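Local structure of tRNA (cytosine(38)-C(5))-methyltransferase (Schizosaccharomyces pombe, 6FDF) at residues L118-L123 and A173-K178; Q86-I91 and I124-G129. The protein methylates cytosine 38 in the anticodon loop of tRNA(Asp), and to a lesser extent tRNA(Glu), using S-adenosyl-L-methionine as methyl donor. One frame throughout, in Å; residues are numbered along the deposited sequence.

Interaction 1 (L118-L123 and A173-K178); sequences LPEYIL and ARLNFK
Residues 121-123 and 173-175 run side by side as antiparallel strands, their short axes 4.9 Å apart at closest and inclined at 166°. Ile122 and Ala173 form the hydrogen-bonded pair: Ile122 N donates to Ala173 O at 3.0 Å, and Ala173 N returns a bond to Ile122 O. Tyr121 and Arg174 are the adjoining non-hydrogen-bonded pair. Beyond them Leu175 N reaches Glu120 O (2.9 Å) along a nearly straight N-H...O line of 172°. Glu120 O also accepts a bond from water 1, which donates to Leu175 O at 2.8 Å and so bridges the two backbones as the pairing ends.

On one face of the sheet the CD2-CE2 side of the Tyr121 ring meets Arg174 obliquely, Tyr121 CD2 and CE2 each 3.9 Å from Arg174 CG. Arg174 is extended from CG to NE, which carries its guanidinium past the ring, the two planes 82° apart. NE and NH1 then bond to the carbonyls of Leu328 and Leu327, the end of helix 318-328.

On the other face Ile122 CB meets Ala173 CB at 4.1 Å. Further out, Leu118 and Leu175 cross at about a right angle, their CD1 methyls 3.9 Å apart. Tyr148 of strand 148-155 touches all four of these side chains. Strand 168-175, inserted antiparallel between strands 121-127 and 148-155, is the seventh strand that distinguishes the Rossmann-like sheet of class I methyltransferases, with strand order 3-2-1-4-5-7-6.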
loop_
_atom_site.group_PDB
_atom_site.type_symbol
_atom_site.label_atom_id
_atom_site.label_comp_id
_atom_site.label_asym_id
_atom_site.label_seq_id
_atom_site.Cartn_x
_atom_site.Cartn_y
_atom_site.Cartn_z
ATOM N N LEU A 118 13.690 -16.899 -15.096
ATOM C CA LEU A 118 12.547 -16.011 -14.937
ATOM C C LEU A 118 11.810 -16.350 -13.643
ATOM O O LEU A 118 11.620 -17.536 -13.333
ATOM C CB LEU A 118 11.593 -16.147 -16.124
ATOM C CG LEU A 118 12.040 -15.610 -17.479
ATOM C CD1 LEU A 118 11.080 -16.091 -18.557
ATOM C CD2 LEU A 118 12.074 -14.092 -17.435
ATOM N N PRO A 119 11.397 -15.356 -12.858
ATOM C CA PRO A 119 10.596 -15.664 -11.669
ATOM C C PRO A 119 9.292 -16.320 -12.088
ATOM O O PRO A 119 8.695 -15.971 -13.108
ATOM C CB PRO A 119 10.363 -14.292 -11.024
ATOM C CG PRO A 119 10.545 -13.306 -12.139
ATOM C CD PRO A 119 11.595 -13.907 -13.037
ATOM N N GLU A 120 8.859 -17.301 -11.306
ATOM C CA GLU A 120 7.629 -17.993 -11.646
ATOM C C GLU A 120 6.395 -17.189 -11.269
ATOM O O GLU A 120 5.313 -17.453 -11.802
ATOM C CB GLU A 120 7.614 -19.372 -10.986
ATOM C CG GLU A 120 8.656 -20.309 -11.586
ATOM C CD GLU A 120 8.684 -21.679 -10.938
ATOM O OE1 GLU A 120 7.910 -21.913 -9.988
ATOM O OE2 GLU A 120 9.490 -22.525 -11.380
ATOM N N TYR A 121 6.530 -16.227 -10.356
ATOM C CA TYR A 121 5.400 -15.428 -9.905
ATOM C C TYR A 121 5.826 -13.977 -9.755
ATOM O O TYR A 121 6.909 -13.692 -9.241
ATOM C CB TYR A 121 4.849 -15.942 -8.566
ATOM C CG TYR A 121 4.467 -17.402 -8.613
ATOM C CD1 TYR A 121 5.418 -18.397 -8.405
ATOM C CD2 TYR A 121 3.170 -17.787 -8.906
ATOM C CE1 TYR A 121 5.070 -19.738 -8.472
ATOM C CE2 TYR A 121 2.817 -19.118 -8.974
ATOM C CZ TYR A 121 3.768 -20.086 -8.752
ATOM O OH TYR A 121 3.416 -21.412 -8.824
ATOM N N ILE A 122 4.956 -13.064 -10.180
ATOM C CA ILE A 122 5.186 -11.629 -10.040
ATOM C C ILE A 122 3.898 -10.990 -9.544
ATOM O O ILE A 122 2.816 -11.297 -10.050
ATOM C CB ILE A 122 5.624 -10.980 -11.367
ATOM C CG1 ILE A 122 6.882 -11.660 -11.906
ATOM C CG2 ILE A 122 5.849 -9.488 -11.183
ATOM C CD1 ILE A 122 7.274 -11.176 -13.285
ATOM N N LEU A 123 4.016 -10.111 -8.548
ATOM C CA LEU A 123 2.895 -9.340 -8.021
ATOM C C LEU A 123 3.234 -7.865 -8.165
ATOM O O LEU A 123 4.271 -7.418 -7.669
ATOM C CB LEU A 123 2.634 -9.681 -6.553
ATOM C CG LEU A 123 1.583 -8.803 -5.876
ATOM C CD1 LEU A 123 0.259 -9.024 -6.534
ATOM C CD2 LEU A 123 1.505 -9.114 -4.385
ATOM N N ALA A 173 0.920 -12.328 -12.008
ATOM C CA ALA A 173 1.467 -13.014 -13.175
ATOM C C ALA A 173 2.054 -14.355 -12.765
ATOM O O ALA A 173 2.824 -14.424 -11.803
ATOM C CB ALA A 173 2.545 -12.163 -13.869
ATOM N N ARG A 174 1.683 -15.414 -13.486
ATOM C CA ARG A 174 2.274 -16.739 -13.331
ATOM C C ARG A 174 2.977 -17.128 -14.622
ATOM O O ARG A 174 2.370 -17.083 -15.697
ATOM C CB ARG A 174 1.220 -17.803 -13.005
ATOM C CG ARG A 174 0.466 -17.611 -11.705
ATOM C CD ARG A 174 -0.658 -18.618 -11.637
ATOM N NE ARG A 174 -1.339 -18.624 -10.346
ATOM C CZ ARG A 174 -2.505 -19.230 -10.128
ATOM N NH1 ARG A 174 -3.075 -19.179 -8.927
ATOM N NH2 ARG A 174 -3.112 -19.880 -11.118
ATOM N N LEU A 175 4.242 -17.531 -14.510
ATOM C CA LEU A 175 4.990 -18.012 -15.667
ATOM C C LEU A 175 4.423 -19.337 -16.174
ATOM O O LEU A 175 4.159 -20.253 -15.386
ATOM C CB LEU A 175 6.462 -18.174 -15.292
ATOM C CG LEU A 175 7.423 -18.591 -16.405
ATOM C CD1 LEU A 175 7.582 -17.485 -17.439
ATOM C CD2 LEU A 175 8.765 -18.945 -15.796
ATOM N N ASN A 176 4.249 -19.433 -17.495
ATOM C CA ASN A 176 3.857 -20.673 -18.179
ATOM C C ASN A 176 2.666 -21.367 -17.511
ATOM O O ASN A 176 2.687 -22.569 -17.237
ATOM C CB ASN A 176 5.048 -21.634 -18.286
ATOM C CG ASN A 176 6.211 -21.046 -19.073
ATOM O OD1 ASN A 176 7.377 -21.233 -18.718
ATOM N ND2 ASN A 176 5.899 -20.349 -20.159
ATOM N N PHE A 177 1.604 -20.604 -17.261
ATOM C CA PHE A 177 0.382 -21.141 -16.670
ATOM C C PHE A 177 -0.739 -21.088 -17.702
ATOM O O PHE A 177 -1.053 -20.013 -18.223
ATOM C CB PHE A 177 -0.011 -20.368 -15.411
ATOM C CG PHE A 177 -1.340 -20.774 -14.847
ATOM C CD1 PHE A 177 -1.466 -21.949 -14.120
ATOM C CD2 PHE A 177 -2.466 -19.991 -15.044
ATOM C CE1 PHE A 177 -2.689 -22.337 -13.604
ATOM C CE2 PHE A 177 -3.692 -20.372 -14.529
ATOM C CZ PHE A 177 -3.802 -21.545 -13.805
ATOM N N LYS A 178 -1.351 -22.241 -17.976
ATOM C CA LYS A 178 -2.341 -22.374 -19.038
ATOM C C LYS A 178 -3.732 -22.703 -18.512
ATOM O O LYS A 178 -4.625 -23.026 -19.304
ATOM C CB LYS A 178 -1.900 -23.443 -20.040
ATOM C CG LYS A 178 -0.569 -23.159 -20.719
ATOM C CD LYS A 178 -0.569 -21.802 -21.409
ATOM C CE LYS A 178 0.710 -21.590 -22.215
ATOM N NZ LYS A 178 1.930 -21.670 -21.364
HETATM O O HOH W 1 4.266 -20.095 -12.630
#

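Interaction 2 (Q86-I91 and I124-G129)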
loop_
_atom_site.group_PDB
_atom_site.type_symbol
_atom_site.label_atom_id
_atom_site.label_comp_id
_atom_site.label_asym_id
_atom_site.label_seq_id
_atom_site.Cartn_x
_atom_site.Cartn_y
_atom_site.Cartn_z
ATOM N N GLN A 86 4.045 7.359 -11.581
ATOM C CA GLN A 86 3.511 8.676 -11.909
ATOM C C GLN A 86 4.656 9.661 -12.159
ATOM O O GLN A 86 5.695 9.584 -11.497
ATOM C CB GLN A 86 2.621 9.195 -10.779
ATOM C CG GLN A 86 1.571 8.212 -10.303
ATOM C CD GLN A 86 0.375 8.900 -9.674
ATOM O OE1 GLN A 86 0.136 8.779 -8.472
ATOM N NE2 GLN A 86 -0.383 9.627 -10.486
ATOM N N PRO A 87 4.499 10.597 -13.109
ATOM C CA PRO A 87 3.301 10.795 -13.930
ATOM C C PRO A 87 3.205 9.767 -15.047
ATOM O O PRO A 87 4.225 9.388 -15.630
ATOM C CB PRO A 87 3.501 12.198 -14.501
ATOM C CG PRO A 87 4.975 12.328 -14.617
ATOM C CD PRO A 87 5.556 11.565 -13.448
ATOM N N PHE A 88 1.985 9.314 -15.332
ATOM C CA PHE A 88 1.792 8.320 -16.382
ATOM C C PHE A 88 2.191 8.867 -17.747
ATOM O O PHE A 88 2.724 8.129 -18.585
ATOM C CB PHE A 88 0.340 7.841 -16.367
ATOM C CG PHE A 88 -0.029 7.117 -15.102
ATOM C CD1 PHE A 88 0.853 6.217 -14.528
ATOM C CD2 PHE A 88 -1.238 7.358 -14.471
ATOM C CE1 PHE A 88 0.528 5.553 -13.359
ATOM C CE2 PHE A 88 -1.567 6.700 -13.300
ATOM C CZ PHE A 88 -0.680 5.796 -12.744
ATOM N N THR A 89 1.946 10.153 -17.991
ATOM C CA THR A 89 2.407 10.834 -19.199
ATOM C C THR A 89 3.367 11.945 -18.792
ATOM O O THR A 89 2.939 12.980 -18.270
ATOM C CB THR A 89 1.232 11.396 -19.999
ATOM O OG1 THR A 89 0.398 10.319 -20.445
ATOM C CG2 THR A 89 1.734 12.174 -21.210
ATOM N N ARG A 90 4.659 11.729 -19.017
ATOM C CA ARG A 90 5.663 12.723 -18.674
ATOM C C ARG A 90 5.747 13.807 -19.747
ATOM O O ARG A 90 5.521 13.555 -20.935
ATOM C CB ARG A 90 7.027 12.060 -18.487
ATOM C CG ARG A 90 8.073 12.963 -17.856
ATOM C CD ARG A 90 9.349 12.200 -17.566
ATOM N NE ARG A 90 9.087 11.093 -16.650
ATOM C CZ ARG A 90 9.138 11.191 -15.326
ATOM N NH1 ARG A 90 9.455 12.347 -14.755
ATOM N NH2 ARG A 90 8.880 10.132 -14.572
ATOM N N ILE A 91 6.077 15.024 -19.312
ATOM C CA ILE A 91 6.256 16.159 -20.208
ATOM C C ILE A 91 7.717 16.592 -20.144
ATOM O O ILE A 91 8.427 16.332 -19.168
ATOM C CB ILE A 91 5.322 17.341 -19.859
ATOM C CG1 ILE A 91 3.955 16.844 -19.389
ATOM C CG2 ILE A 91 5.154 18.283 -21.056
ATOM C CD1 ILE A 91 3.084 17.939 -18.783
ATOM N N ILE A 124 2.367 -7.117 -8.846
ATOM C CA ILE A 124 2.548 -5.690 -9.079
ATOM C C ILE A 124 1.368 -4.955 -8.460
ATOM O O ILE A 124 0.217 -5.352 -8.664
ATOM C CB ILE A 124 2.648 -5.375 -10.583
ATOM C CG1 ILE A 124 3.715 -6.256 -11.241
ATOM C CG2 ILE A 124 3.002 -3.902 -10.802
ATOM C CD1 ILE A 124 3.784 -6.082 -12.741
ATOM N N GLU A 125 1.649 -3.889 -7.717
ATOM C CA GLU A 125 0.610 -3.044 -7.138
ATOM C C GLU A 125 0.838 -1.603 -7.581
ATOM O O GLU A 125 1.980 -1.149 -7.673
ATOM C CB GLU A 125 0.615 -3.143 -5.605
ATOM C CG GLU A 125 -0.572 -2.470 -4.934
ATOM C CD GLU A 125 -0.248 -1.095 -4.380
ATOM O OE1 GLU A 125 0.858 -0.581 -4.642
ATOM O OE2 GLU A 125 -1.102 -0.538 -3.662
ATOM N N ASN A 126 -0.240 -0.882 -7.872
ATOM C CA ASN A 126 -0.087 0.509 -8.279
ATOM C C ASN A 126 -1.393 1.252 -8.025
ATOM O O ASN A 126 -2.392 0.666 -7.605
ATOM C CB ASN A 126 0.333 0.611 -9.745
ATOM C CG ASN A 126 1.335 1.717 -9.974
ATOM O OD1 ASN A 126 0.969 2.837 -10.326
ATOM N ND2 ASN A 126 2.607 1.420 -9.737
ATOM N N VAL A 127 -1.373 2.558 -8.280
ATOM C CA VAL A 127 -2.566 3.383 -8.098
ATOM C C VAL A 127 -3.551 3.138 -9.230
ATOM O O VAL A 127 -3.185 2.734 -10.342
ATOM C CB VAL A 127 -2.200 4.877 -8.001
ATOM C CG1 VAL A 127 -1.224 5.114 -6.853
ATOM C CG2 VAL A 127 -1.627 5.369 -9.316
ATOM N N GLN A 128 -4.829 3.370 -8.935
ATOM C CA GLN A 128 -5.854 3.320 -9.965
ATOM C C GLN A 128 -5.504 4.282 -11.094
ATOM O O GLN A 128 -5.079 5.417 -10.861
ATOM C CB GLN A 128 -7.216 3.669 -9.366
ATOM C CG GLN A 128 -8.375 3.544 -10.334
ATOM C CD GLN A 128 -9.714 3.707 -9.647
ATOM O OE1 GLN A 128 -9.803 4.307 -8.576
ATOM N NE2 GLN A 128 -10.765 3.178 -10.262
ATOM N N GLY A 129 -5.699 3.831 -12.323
ATOM C CA GLY A 129 -5.291 4.580 -13.484
ATOM C C GLY A 129 -3.980 4.118 -14.079
ATOM O O GLY A 129 -3.678 4.465 -15.224
#
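Asn126 OD1 lies at the edge of the Phe88 ring, near its plane and 4.1 Å from CE1, and it also accepts a weak hydrogen bond from Val127 N at 3.1 Å. The amide and the ring reach toward each other tip to tip, with their planes 48° apart. At its other end the amide is held by two weak bonds, from ND2 to the backbone oxygens of Glu125 and Pro83.

The shortest approach to the neighbouring side chain is 3.6 Å, from Phe88 CZ to Val127 CG2, again at the ring edge. That same methyl is met tip to tip by Gln86, whose OE1 lies 3.9 Å away. With CG anti to the carbonyl carbon in Gln86 (chi1 -50°) and the chain extended beyond it, the amide comes nearer to the strand than the direction of its CB would suggest.

Glu125, Asn126 and Val127 spell the ENV motif of C5-methyltransferases, and Gln86 directly follows Cys85, the predicted active-site residue, so the contact joins the catalytic loop to the end of strand 121-127. The side chain of Phe88 lies about 4 Å from that of Cys85.

Beyond the strand the chain bends at Gly129, whose C atom is 3.6 Å from Phe88 CE2. A CB here would lie against the ring at CE2, but it is the phi of 99°, pressing that CB against the preceding carbonyl oxygen, that explains the glycine. An alanine in place of Phe88 would probably open a gap beside Val127 CG2 and Gly129 and leave the loop less firmly seated against the strand. Phe130 and Ser133 touch the same ring.

From the N terminus the chain first reaches 86-91, in the loop after strand 78-81, then passes helix 103-111 and enters strand 121-127, which supplies a segment to each contact: 118-123 leads into it and 124-129 carries it to its end. Interaction 2 closes the loop of 32 residues between 86-91 and 124-129. Interaction 1 closes a longer one of 49, through helix 134-145 and strand 148-155 to the end of strand 168-175. Because 118-123 precedes 124-129, the two closures cross. Their centres lie 23 Å apart: interaction 1 ties the strand to its antiparallel neighbour, interaction 2 ties its other end to the catalytic loop.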